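Long-range contact in proton-dependent oligopeptide transporter family protein (Xanthomonas campestris, PDB 6EI3), which probably imports small peptides across the bacterial inner membrane in symport with protons, as a member of the POT family of major facilitator transporters: residues A[48-62]-A[438-452]. Numbering follows the deposited sequence.
Sequences KHILHSFMIGVFFFP and YLTTTVGNLWVLLSN. With 78M ((2S)-2,3-dihydroxypropyl(7Z)-pentadec-7-enoate), chain G; 78M ((2S)-2,3-dihydroxypropyl(7Z)-pentadec-7-enoate), chain O.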
ATOM      1  N   LYS A  48     -16.472   1.381   2.789  1.00 26.55           N
ATOM      2  CA  LYS A  48     -15.141   1.952   2.493  1.00 26.04           C
ATOM      3  C   LYS A  48     -14.280   1.927   3.770  1.00 29.65           C
ATOM      4  O   LYS A  48     -13.093   1.612   3.709  1.00 27.63           O
ATOM      5  CB  LYS A  48     -15.252   3.405   2.022  1.00 27.93           C
ATOM      6  CG  LYS A  48     -15.821   3.582   0.636  1.00 33.24           C
ATOM      7  CD  LYS A  48     -15.928   5.067   0.342  1.00 36.49           C
ATOM      8  CE  LYS A  48     -16.816   5.329  -0.838  1.00 39.64           C
ATOM      9  NZ  LYS A  48     -16.858   6.785  -1.147  1.00 40.63           N
ATOM     10  N   HIS A  49     -14.899   2.259   4.920  1.00 26.64           N
ATOM     11  CA  HIS A  49     -14.220   2.313   6.211  1.00 27.24           C
ATOM     12  C   HIS A  49     -13.583   0.988   6.533  1.00 29.49           C
ATOM     13  O   HIS A  49     -12.416   0.970   6.880  1.00 28.08           O
ATOM     14  CB  HIS A  49     -15.166   2.758   7.337  1.00 29.76           C
ATOM     15  CG  HIS A  49     -14.422   3.358   8.483  1.00 34.93           C
ATOM     16  ND1 HIS A  49     -14.046   4.701   8.481  1.00 37.83           N
ATOM     17  CD2 HIS A  49     -13.903   2.758   9.579  1.00 37.40           C
ATOM     18  CE1 HIS A  49     -13.357   4.877   9.595  1.00 38.05           C
ATOM     19  NE2 HIS A  49     -13.230   3.733  10.278  1.00 38.36           N
ATOM     20  N   ILE A  50     -14.325  -0.124   6.348  1.00 25.10           N
ATOM     21  CA  ILE A  50     -13.831  -1.476   6.580  1.00 24.01           C
ATOM     22  C   ILE A  50     -12.670  -1.852   5.626  1.00 25.90           C
ATOM     23  O   ILE A  50     -11.650  -2.382   6.077  1.00 25.82           O
ATOM     24  CB  ILE A  50     -15.014  -2.491   6.515  1.00 26.27           C
ATOM     25  CG1 ILE A  50     -16.035  -2.216   7.640  1.00 26.87           C
ATOM     26  CG2 ILE A  50     -14.502  -3.948   6.579  1.00 25.67           C
ATOM     27  CD1 ILE A  50     -17.465  -2.738   7.381  1.00 27.54           C
ATOM     28  N   LEU A  51     -12.853  -1.642   4.313  1.00 21.02           N
ATOM     29  CA  LEU A  51     -11.849  -1.983   3.295  1.00 20.33           C
ATOM     30  C   LEU A  51     -10.535  -1.224   3.544  1.00 24.82           C
ATOM     31  O   LEU A  51      -9.454  -1.819   3.545  1.00 24.25           O
ATOM     32  CB  LEU A  51     -12.437  -1.648   1.896  1.00 20.33           C
ATOM     33  CG  LEU A  51     -11.651  -1.987   0.592  1.00 24.70           C
ATOM     34  CD1 LEU A  51     -10.553  -0.950   0.285  1.00 24.30           C
ATOM     35  CD2 LEU A  51     -11.121  -3.419   0.561  1.00 24.96           C
ATOM     36  N   HIS A  52     -10.638   0.095   3.728  1.00 21.32           N
ATOM     37  CA  HIS A  52      -9.470   0.936   3.912  1.00 20.80           C
ATOM     38  C   HIS A  52      -8.827   0.714   5.291  1.00 27.28           C
ATOM     39  O   HIS A  52      -7.604   0.814   5.382  1.00 27.60           O
ATOM     40  CB  HIS A  52      -9.816   2.405   3.593  1.00 20.54           C
ATOM     41  CG  HIS A  52     -10.112   2.571   2.134  1.00 23.30           C
ATOM     42  ND1 HIS A  52      -9.096   2.556   1.185  1.00 24.47           N
ATOM     43  CD2 HIS A  52     -11.299   2.695   1.495  1.00 24.86           C
ATOM     44  CE1 HIS A  52      -9.697   2.615   0.008  1.00 24.00           C
ATOM     45  NE2 HIS A  52     -11.016   2.737   0.144  1.00 24.88           N
ATOM     46  N   SER A  53      -9.610   0.314   6.328  1.00 24.07           N
ATOM     47  CA  SER A  53      -9.035  -0.055   7.641  1.00 23.95           C
ATOM     48  C   SER A  53      -8.229  -1.361   7.482  1.00 27.54           C
ATOM     49  O   SER A  53      -7.142  -1.494   8.045  1.00 27.40           O
ATOM     50  CB  SER A  53     -10.133  -0.259   8.689  1.00 24.89           C
ATOM     51  OG  SER A  53     -10.691   0.999   9.006  1.00 28.10           O
ATOM     52  N   PHE A  54      -8.780  -2.315   6.723  1.00 23.71           N
ATOM     53  CA  PHE A  54      -8.128  -3.587   6.374  1.00 23.57           C
ATOM     54  C   PHE A  54      -6.776  -3.323   5.637  1.00 28.36           C
ATOM     55  O   PHE A  54      -5.758  -3.904   6.007  1.00 26.42           O
ATOM     56  CB  PHE A  54      -9.072  -4.434   5.487  1.00 24.15           C
ATOM     57  CG  PHE A  54      -8.437  -5.672   4.910  1.00 25.04           C
ATOM     58  CD1 PHE A  54      -8.243  -6.806   5.698  1.00 27.97           C
ATOM     59  CD2 PHE A  54      -8.037  -5.711   3.581  1.00 25.63           C
ATOM     60  CE1 PHE A  54      -7.656  -7.955   5.161  1.00 27.89           C
ATOM     61  CE2 PHE A  54      -7.426  -6.851   3.050  1.00 27.83           C
ATOM     62  CZ  PHE A  54      -7.237  -7.962   3.841  1.00 26.32           C
ATOM     63  N   MET A  55      -6.786  -2.451   4.595  1.00 26.02           N
ATOM     64  CA  MET A  55      -5.585  -2.047   3.845  1.00 25.01           C
ATOM     65  C   MET A  55      -4.541  -1.410   4.788  1.00 27.97           C
ATOM     66  O   MET A  55      -3.345  -1.675   4.660  1.00 26.67           O
ATOM     67  CB  MET A  55      -5.950  -1.104   2.693  1.00 27.16           C
ATOM     68  CG  MET A  55      -6.688  -1.817   1.533  1.00 30.54           C
ATOM     69  SD  MET A  55      -5.813  -3.298   0.925  1.00 35.03           S
ATOM     70  CE  MET A  55      -4.432  -2.531   0.135  1.00 31.20           C
ATOM     71  N   ILE A  56      -5.009  -0.614   5.760  1.00 24.64           N
ATOM     72  CA  ILE A  56      -4.135  -0.004   6.766  1.00 24.41           C
ATOM     73  C   ILE A  56      -3.375  -1.095   7.538  1.00 28.08           C
ATOM     74  O   ILE A  56      -2.157  -1.018   7.625  1.00 28.49           O
ATOM     75  CB  ILE A  56      -4.911   0.979   7.673  1.00 27.40           C
ATOM     76  CG1 ILE A  56      -5.022   2.337   6.954  1.00 27.85           C
ATOM     77  CG2 ILE A  56      -4.216   1.136   9.041  1.00 28.09           C
ATOM     78  CD1 ILE A  56      -6.030   3.277   7.473  1.00 33.04           C
ATOM     79  N   GLY A  57      -4.087  -2.125   8.006  1.00 23.71           N
ATOM     80  CA  GLY A  57      -3.484  -3.237   8.732  1.00 23.37           C
ATOM     81  C   GLY A  57      -2.493  -4.010   7.893  1.00 26.76           C
ATOM     82  O   GLY A  57      -1.393  -4.334   8.355  1.00 25.51           O
ATOM     83  N   VAL A  58      -2.894  -4.323   6.639  1.00 22.92           N
ATOM     84  CA  VAL A  58      -2.066  -5.063   5.696  1.00 22.14           C
ATOM     85  C   VAL A  58      -0.702  -4.384   5.484  1.00 26.89           C
ATOM     86  O   VAL A  58       0.306  -5.073   5.409  1.00 27.33           O
ATOM     87  CB  VAL A  58      -2.800  -5.305   4.354  1.00 24.69           C
ATOM     88  CG1 VAL A  58      -1.866  -5.929   3.307  1.00 23.38           C
ATOM     89  CG2 VAL A  58      -4.033  -6.187   4.555  1.00 23.94           C
ATOM     90  N   PHE A  59      -0.674  -3.043   5.407  1.00 22.71           N
ATOM     91  CA  PHE A  59       0.552  -2.305   5.105  1.00 21.88           C
ATOM     92  C   PHE A  59       1.230  -1.717   6.333  1.00 26.33           C
ATOM     93  O   PHE A  59       2.337  -1.192   6.215  1.00 25.68           O
ATOM     94  CB  PHE A  59       0.273  -1.258   4.020  1.00 22.69           C
ATOM     95  CG  PHE A  59       0.237  -1.917   2.657  1.00 23.72           C
ATOM     96  CD1 PHE A  59      -0.935  -2.496   2.174  1.00 26.57           C
ATOM     97  CD2 PHE A  59       1.368  -1.937   1.846  1.00 26.19           C
ATOM     98  CE1 PHE A  59      -0.971  -3.100   0.907  1.00 27.30           C
ATOM     99  CE2 PHE A  59       1.329  -2.526   0.571  1.00 28.78           C
ATOM    100  CZ  PHE A  59       0.162  -3.117   0.121  1.00 26.41           C
ATOM    101  N   PHE A  60       0.636  -1.910   7.522  1.00 24.20           N
ATOM    102  CA  PHE A  60       1.263  -1.478   8.780  1.00 25.42           C
ATOM    103  C   PHE A  60       2.014  -2.659   9.441  1.00 30.83           C
ATOM    104  O   PHE A  60       3.146  -2.474   9.894  1.00 30.70           O
ATOM    105  CB  PHE A  60       0.225  -0.901   9.766  1.00 27.92           C
ATOM    106  CG  PHE A  60       0.805  -0.670  11.146  1.00 30.89           C
ATOM    107  CD1 PHE A  60       1.641   0.420  11.395  1.00 34.01           C
ATOM    108  CD2 PHE A  60       0.597  -1.592  12.168  1.00 33.64           C
ATOM    109  CE1 PHE A  60       2.212   0.610  12.661  1.00 36.94           C
ATOM    110  CE2 PHE A  60       1.184  -1.405  13.432  1.00 37.72           C
ATOM    111  CZ  PHE A  60       1.981  -0.301  13.669  1.00 36.18           C
ATOM    112  N   PHE A  61       1.365  -3.863   9.520  1.00 27.27           N
ATOM    113  CA  PHE A  61       1.922  -5.053  10.177  1.00 26.42           C
ATOM    114  C   PHE A  61       3.255  -5.563   9.564  1.00 30.07           C
ATOM    115  O   PHE A  61       3.988  -6.167  10.342  1.00 29.13           O
ATOM    116  CB  PHE A  61       0.896  -6.179  10.343  1.00 27.42           C
ATOM    117  CG  PHE A  61      -0.132  -5.836  11.397  1.00 28.57           C
ATOM    118  CD1 PHE A  61       0.250  -5.595  12.714  1.00 31.10           C
ATOM    119  CD2 PHE A  61      -1.483  -5.759  11.074  1.00 31.57           C
ATOM    120  CE1 PHE A  61      -0.700  -5.264  13.688  1.00 33.65           C
ATOM    121  CE2 PHE A  61      -2.440  -5.431  12.050  1.00 35.56           C
ATOM    122  CZ  PHE A  61      -2.039  -5.192  13.354  1.00 34.13           C
ATOM    123  N   PRO A  62       3.711  -5.226   8.319  1.00 27.23           N
ATOM    124  CA  PRO A  62       5.108  -5.556   7.942  1.00 27.75           C
ATOM    125  C   PRO A  62       6.122  -5.074   8.974  1.00 31.89           C
ATOM    126  O   PRO A  62       7.170  -5.697   9.093  1.00 31.67           O
ATOM    127  CB  PRO A  62       5.301  -4.792   6.630  1.00 28.61           C
ATOM    128  CG  PRO A  62       3.929  -4.791   6.027  1.00 31.59           C
ATOM    129  CD  PRO A  62       3.031  -4.540   7.198  1.00 27.19           C
ATOM    130  N   TYR A 438       5.864   0.820   2.603  1.00 25.20           N
ATOM    131  CA  TYR A 438       4.631   0.178   3.079  1.00 25.05           C
ATOM    132  C   TYR A 438       3.776   1.182   3.850  1.00 27.89           C
ATOM    133  O   TYR A 438       2.573   1.241   3.639  1.00 27.69           O
ATOM    134  CB  TYR A 438       4.936  -1.025   3.984  1.00 26.78           C
ATOM    135  CG  TYR A 438       5.599  -2.174   3.267  1.00 28.74           C
ATOM    136  CD1 TYR A 438       5.196  -2.550   1.989  1.00 30.33           C
ATOM    137  CD2 TYR A 438       6.594  -2.922   3.885  1.00 29.72           C
ATOM    138  CE1 TYR A 438       5.803  -3.617   1.326  1.00 32.99           C
ATOM    139  CE2 TYR A 438       7.192  -4.003   3.238  1.00 30.29           C
ATOM    140  CZ  TYR A 438       6.796  -4.344   1.959  1.00 39.16           C
ATOM    141  OH  TYR A 438       7.366  -5.422   1.326  1.00 44.97           O
ATOM    142  N   LEU A 439       4.408   2.000   4.692  1.00 24.39           N
ATOM    143  CA  LEU A 439       3.711   3.025   5.455  1.00 25.66           C
ATOM    144  C   LEU A 439       3.098   4.109   4.555  1.00 29.30           C
ATOM    145  O   LEU A 439       2.164   4.767   4.986  1.00 29.38           O
ATOM    146  CB  LEU A 439       4.619   3.647   6.537  1.00 26.78           C
ATOM    147  CG  LEU A 439       5.071   2.705   7.667  1.00 32.96           C
ATOM    148  CD1 LEU A 439       6.035   3.427   8.619  1.00 33.16           C
ATOM    149  CD2 LEU A 439       3.871   2.110   8.440  1.00 37.41           C
ATOM    150  N   THR A 440       3.636   4.303   3.326  1.00 25.54           N
ATOM    151  CA  THR A 440       3.122   5.260   2.337  1.00 25.49           C
ATOM    152  C   THR A 440       1.690   4.855   1.951  1.00 27.37           C
ATOM    153  O   THR A 440       0.813   5.715   1.898  1.00 27.13           O
ATOM    154  CB  THR A 440       4.110   5.403   1.162  1.00 31.34           C
ATOM    155  OG1 THR A 440       5.360   5.809   1.700  1.00 28.22           O
ATOM    156  CG2 THR A 440       3.684   6.430   0.143  1.00 30.74           C
ATOM    157  N   THR A 441       1.450   3.543   1.740  1.00 23.08           N
ATOM    158  CA  THR A 441       0.112   2.994   1.468  1.00 22.37           C
ATOM    159  C   THR A 441      -0.750   3.130   2.713  1.00 25.95           C
ATOM    160  O   THR A 441      -1.900   3.544   2.582  1.00 25.47           O
ATOM    161  CB  THR A 441       0.201   1.522   1.063  1.00 28.22           C
ATOM    162  OG1 THR A 441       0.853   1.458  -0.194  1.00 29.88           O
ATOM    163  CG2 THR A 441      -1.187   0.853   0.948  1.00 25.11           C
ATOM    164  N   THR A 442      -0.212   2.779   3.924  1.00 23.29           N
ATOM    165  CA  THR A 442      -0.979   2.912   5.177  1.00 23.38           C
ATOM    166  C   THR A 442      -1.516   4.345   5.266  1.00 28.13           C
ATOM    167  O   THR A 442      -2.721   4.526   5.439  1.00 28.32           O
ATOM    168  CB  THR A 442      -0.117   2.548   6.423  1.00 29.12           C
ATOM    169  OG1 THR A 442       0.131   1.148   6.430  1.00 31.55           O
ATOM    170  CG2 THR A 442      -0.790   2.911   7.757  1.00 25.30           C
ATOM    171  N   VAL A 443      -0.621   5.359   5.108  1.00 25.26           N
ATOM    172  CA  VAL A 443      -0.985   6.781   5.241  1.00 24.94           C
ATOM    173  C   VAL A 443      -1.965   7.221   4.116  1.00 29.00           C
ATOM    174  O   VAL A 443      -2.943   7.895   4.431  1.00 29.62           O
ATOM    175  CB  VAL A 443       0.247   7.706   5.419  1.00 28.89           C
ATOM    176  CG1 VAL A 443      -0.150   9.183   5.512  1.00 28.70           C
ATOM    177  CG2 VAL A 443       1.037   7.309   6.667  1.00 28.96           C
ATOM    178  N   GLY A 444      -1.767   6.779   2.866  1.00 24.25           N
ATOM    179  CA  GLY A 444      -2.731   7.092   1.812  1.00 24.02           C
ATOM    180  C   GLY A 444      -4.137   6.580   2.130  1.00 28.20           C
ATOM    181  O   GLY A 444      -5.131   7.264   1.859  1.00 27.29           O
ATOM    182  N   ASN A 445      -4.239   5.385   2.747  1.00 23.97           N
ATOM    183  CA  ASN A 445      -5.520   4.812   3.163  1.00 23.20           C
ATOM    184  C   ASN A 445      -6.127   5.573   4.330  1.00 28.41           C
ATOM    185  O   ASN A 445      -7.346   5.696   4.384  1.00 28.59           O
ATOM    186  CB  ASN A 445      -5.417   3.297   3.429  1.00 22.20           C
ATOM    187  CG  ASN A 445      -5.389   2.528   2.140  1.00 37.43           C
ATOM    188  OD1 ASN A 445      -6.423   2.125   1.610  1.00 28.47           O
ATOM    189  ND2 ASN A 445      -4.223   2.421   1.541  1.00 25.51           N
ATOM    190  N   LEU A 446      -5.284   6.175   5.204  1.00 26.39           N
ATOM    191  CA  LEU A 446      -5.760   7.017   6.294  1.00 26.79           C
ATOM    192  C   LEU A 446      -6.493   8.226   5.705  1.00 32.96           C
ATOM    193  O   LEU A 446      -7.562   8.572   6.226  1.00 31.73           O
ATOM    194  CB  LEU A 446      -4.616   7.484   7.233  1.00 26.76           C
ATOM    195  CG  LEU A 446      -4.931   8.630   8.224  1.00 30.86           C
ATOM    196  CD1 LEU A 446      -6.006   8.228   9.267  1.00 29.58           C
ATOM    197  CD2 LEU A 446      -3.647   9.171   8.906  1.00 32.31           C
ATOM    198  N   TRP A 447      -5.938   8.857   4.623  1.00 28.13           N
ATOM    199  CA  TRP A 447      -6.598  10.028   4.029  1.00 28.62           C
ATOM    200  C   TRP A 447      -8.018   9.700   3.548  1.00 31.53           C
ATOM    201  O   TRP A 447      -8.875  10.576   3.578  1.00 31.30           O
ATOM    202  CB  TRP A 447      -5.768  10.686   2.903  1.00 26.90           C
ATOM    203  CG  TRP A 447      -4.338  11.039   3.234  1.00 27.63           C
ATOM    204  CD1 TRP A 447      -3.261  10.887   2.415  1.00 30.01           C
ATOM    205  CD2 TRP A 447      -3.836  11.594   4.462  1.00 28.12           C
ATOM    206  NE1 TRP A 447      -2.121  11.331   3.041  1.00 29.92           N
ATOM    207  CE2 TRP A 447      -2.444  11.773   4.299  1.00 31.87           C
ATOM    208  CE3 TRP A 447      -4.430  11.990   5.676  1.00 30.44           C
ATOM    209  CZ2 TRP A 447      -1.634  12.316   5.304  1.00 31.65           C
ATOM    210  CZ3 TRP A 447      -3.626  12.512   6.678  1.00 33.32           C
ATOM    211  CH2 TRP A 447      -2.240  12.649   6.496  1.00 33.91           C
ATOM    212  N   VAL A 448      -8.253   8.446   3.084  1.00 27.81           N
ATOM    213  CA  VAL A 448      -9.578   7.997   2.633  1.00 26.73           C
ATOM    214  C   VAL A 448     -10.497   7.924   3.866  1.00 30.90           C
ATOM    215  O   VAL A 448     -11.611   8.452   3.835  1.00 31.34           O
ATOM    216  CB  VAL A 448      -9.535   6.636   1.889  1.00 29.72           C
ATOM    217  CG1 VAL A 448     -10.940   6.210   1.449  1.00 28.62           C
ATOM    218  CG2 VAL A 448      -8.574   6.662   0.703  1.00 28.60           C
ATOM    219  N   LEU A 449     -10.027   7.276   4.956  1.00 27.33           N
ATOM    220  CA  LEU A 449     -10.794   7.171   6.201  1.00 27.98           C
ATOM    221  C   LEU A 449     -11.169   8.547   6.736  1.00 33.43           C
ATOM    222  O   LEU A 449     -12.322   8.752   7.126  1.00 33.68           O
ATOM    223  CB  LEU A 449     -10.016   6.409   7.272  1.00 27.55           C
ATOM    224  CG  LEU A 449      -9.723   4.915   7.047  1.00 29.40           C
ATOM    225  CD1 LEU A 449      -9.201   4.291   8.350  1.00 28.44           C
ATOM    226  CD2 LEU A 449     -10.992   4.154   6.594  1.00 26.45           C
ATOM    227  N   LEU A 450     -10.219   9.508   6.687  1.00 30.94           N
ATOM    228  CA  LEU A 450     -10.451  10.885   7.147  1.00 32.86           C
ATOM    229  C   LEU A 450     -11.491  11.608   6.312  1.00 38.26           C
ATOM    230  O   LEU A 450     -12.302  12.347   6.866  1.00 36.86           O
ATOM    231  CB  LEU A 450      -9.148  11.692   7.226  1.00 33.20           C
ATOM    232  CG  LEU A 450      -8.298  11.463   8.486  1.00 37.97           C
ATOM    233  CD1 LEU A 450      -7.016  12.307   8.445  1.00 37.88           C
ATOM    234  CD2 LEU A 450      -9.087  11.764   9.774  1.00 39.62           C
ATOM    235  N   SER A 451     -11.491  11.369   4.980  1.00 38.05           N
ATOM    236  CA  SER A 451     -12.482  11.963   4.070  1.00 39.67           C
ATOM    237  C   SER A 451     -13.912  11.464   4.363  1.00 47.31           C
ATOM    238  O   SER A 451     -14.843  12.252   4.214  1.00 48.16           O
ATOM    239  CB  SER A 451     -12.118  11.733   2.610  1.00 40.64           C
ATOM    240  OG  SER A 451     -12.398  10.396   2.217  1.00 45.49           O
ATOM    241  N   ASN A 452     -14.061  10.181   4.785  0.50 44.00           N
ATOM    242  CA  ASN A 452     -15.327   9.531   5.156  0.50 44.58           C
ATOM    243  C   ASN A 452     -15.964  10.207   6.354  0.50 51.84           C
ATOM    244  O   ASN A 452     -17.188  10.295   6.428  0.50 53.59           O
ATOM    245  CB  ASN A 452     -15.093   8.053   5.525  0.50 40.74           C
ATOM    246  CG  ASN A 452     -15.344   7.043   4.434  0.50 44.21           C
ATOM    247  OD1 ASN A 452     -15.921   7.346   3.379  0.50 37.86           O
ATOM    248  ND2 ASN A 452     -14.914   5.803   4.688  0.50 23.14           N
TER
HETATM  249  O21 78M G 606     -17.825   2.624  11.743  1.00 68.54           O
HETATM  250  C20 78M G 606     -17.696   1.465  12.557  1.00 70.07           C
HETATM  251  C18 78M G 606     -16.989   0.361  11.805  1.00 71.26           C
HETATM  252  O19 78M G 606     -17.863  -0.210  10.827  1.00 69.21           O
HETATM  253  C17 78M G 606     -16.460  -0.730  12.712  1.00 73.95           C
HETATM  254  O2  78M G 606     -15.082  -0.973  12.332  1.00 74.17           O
HETATM  255  C1  78M G 606     -14.822  -1.941  11.443  1.00 71.96           C
HETATM  256  O1  78M G 606     -15.666  -2.538  10.833  1.00 74.47           O
HETATM  257  C2  78M G 606     -13.347  -2.153  11.284  1.00 67.52           C
HETATM  258  C3  78M G 606     -12.947  -3.590  10.985  1.00 62.63           C
HETATM  259  C4  78M G 606     -11.713  -3.650  10.110  1.00 59.99           C
HETATM  260  C5  78M G 606     -10.972  -4.969  10.136  1.00 58.49           C
HETATM  261  C6  78M G 606      -9.524  -4.860   9.667  1.00 58.40           C
HETATM  262  C7  78M G 606      -8.592  -4.407  10.745  1.00 59.46           C
HETATM  263  C8  78M G 606      -7.285  -4.254  10.640  1.00 59.18           C
HETATM  264  C9  78M G 606      -6.357  -3.824  11.733  1.00 59.20           C
HETATM  265  C10 78M G 606      -5.974  -2.353  11.660  1.00 58.75           C
HETATM  266  C11 78M G 606      -4.724  -2.004  12.453  1.00 57.67           C
HETATM  267  C12 78M G 606      -4.354  -0.541  12.347  1.00 56.44           C
HETATM  268  C13 78M G 606      -2.969  -0.177  12.839  1.00 55.47           C
HETATM  269  C15 78M G 606      -1.319   1.711  13.154  1.00 58.35           C
HETATM  270  C14 78M G 606      -2.599   1.253  12.507  1.00 56.08           C
HETATM  271  O21 78M O 614      14.384  18.178   2.324  1.00 83.47           O
HETATM  272  C20 78M O 614      14.542  17.396   3.497  1.00 84.03           C
HETATM  273  C18 78M O 614      13.450  17.686   4.500  1.00 85.43           C
HETATM  274  O19 78M O 614      13.457  19.073   4.847  1.00 87.76           O
HETATM  275  C17 78M O 614      13.577  16.849   5.748  1.00 86.92           C
HETATM  276  O2  78M O 614      12.277  16.884   6.383  1.00 88.32           O
HETATM  277  C1  78M O 614      12.018  15.985   7.341  1.00 89.09           C
HETATM  278  O1  78M O 614      12.846  15.255   7.823  1.00 89.50           O
HETATM  279  C2  78M O 614      10.566  15.997   7.721  1.00 89.28           C
HETATM  280  C3  78M O 614       9.862  14.676   7.440  1.00 88.35           C
HETATM  281  C4  78M O 614       8.455  14.858   6.886  1.00 88.15           C
HETATM  282  C5  78M O 614       7.342  14.350   7.787  1.00 88.50           C
HETATM  283  C6  78M O 614       7.113  12.834   7.737  1.00 88.16           C
HETATM  284  C7  78M O 614       5.895  12.469   6.950  1.00 87.45           C
HETATM  285  C8  78M O 614       4.761  11.982   7.424  1.00 86.93           C
HETATM  286  C9  78M O 614       3.546  11.627   6.617  1.00 85.51           C
HETATM  287  C10 78M O 614       2.613  12.832   6.454  1.00 86.00           C
HETATM  288  C11 78M O 614       2.114  13.061   5.038  1.00 84.24           C
HETATM  289  C12 78M O 614       1.858  14.530   4.722  1.00 83.89           C
HETATM  290  C13 78M O 614       1.517  14.841   3.270  1.00 81.29           C
HETATM  291  C15 78M O 614      -0.290  15.178   1.556  1.00 77.48           C
HETATM  292  C14 78M O 614       0.075  14.572   2.882  1.00 78.32           C
HETATM  293  O   HOH W   1     -18.148   7.534   1.170  1.00 33.95           O
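Helix 48-60 and helix 438-452 run nearly antiparallel, their axes 8.0 Å apart at closest and their N-to-C directions 163° apart, with His52 level with Asn445 and Ile56 with Thr442. One strong polar bond ties them together: His52 ND1 donates to Asn445 OD1 over 2.7 Å, almost straight at 170°, with the acceptor in the imidazole plane. With His52 CG anti to the carbonyl carbon the ring is carried toward the other helix, and chi2 of -74° turns its ND1 edge to the amide. Leu51 CD1 and Val448 CG1 cover opposite faces of this ring, while NE2 bonds to Ser311. Asn445 ND2 donates to Thr441 O at 2.8 Å and also to Asp307, so both ends of the buried amide are engaged and its rotation is fixed. Alongside, Ile56 is a knob among Thr442, Asn445, Leu446 and Leu449, and Leu449 is a reciprocal knob among His49, His52, Ser53 and Ile56. The two knobs meet tip to tip, tightly, at 3.4 Å between Ile56 CD1 and Leu449 CD1, while Leu449 CD2 makes a CH-pi contact over the His49 face. Further along, Thr441 CG2 sits 3.7 Å from the Phe59 ring centroid, over its face, and Thr442 OG1 gives only a weak bond to Ile56 O. Tyr438 CD2 packs against Pro62 CB at 3.6 Å. At the other end, a water joins Lys48 NZ to Asn452 OD1. A monoolein-like lipid lies along helix 40-60, its terminal C15 over the centre of the Phe60 ring. Such reciprocal knobs-into-holes packing joins transmembrane helices from the N- and C-terminal parts of the chain, consistent with the interface between the two six-helix bundles of a major facilitator fold.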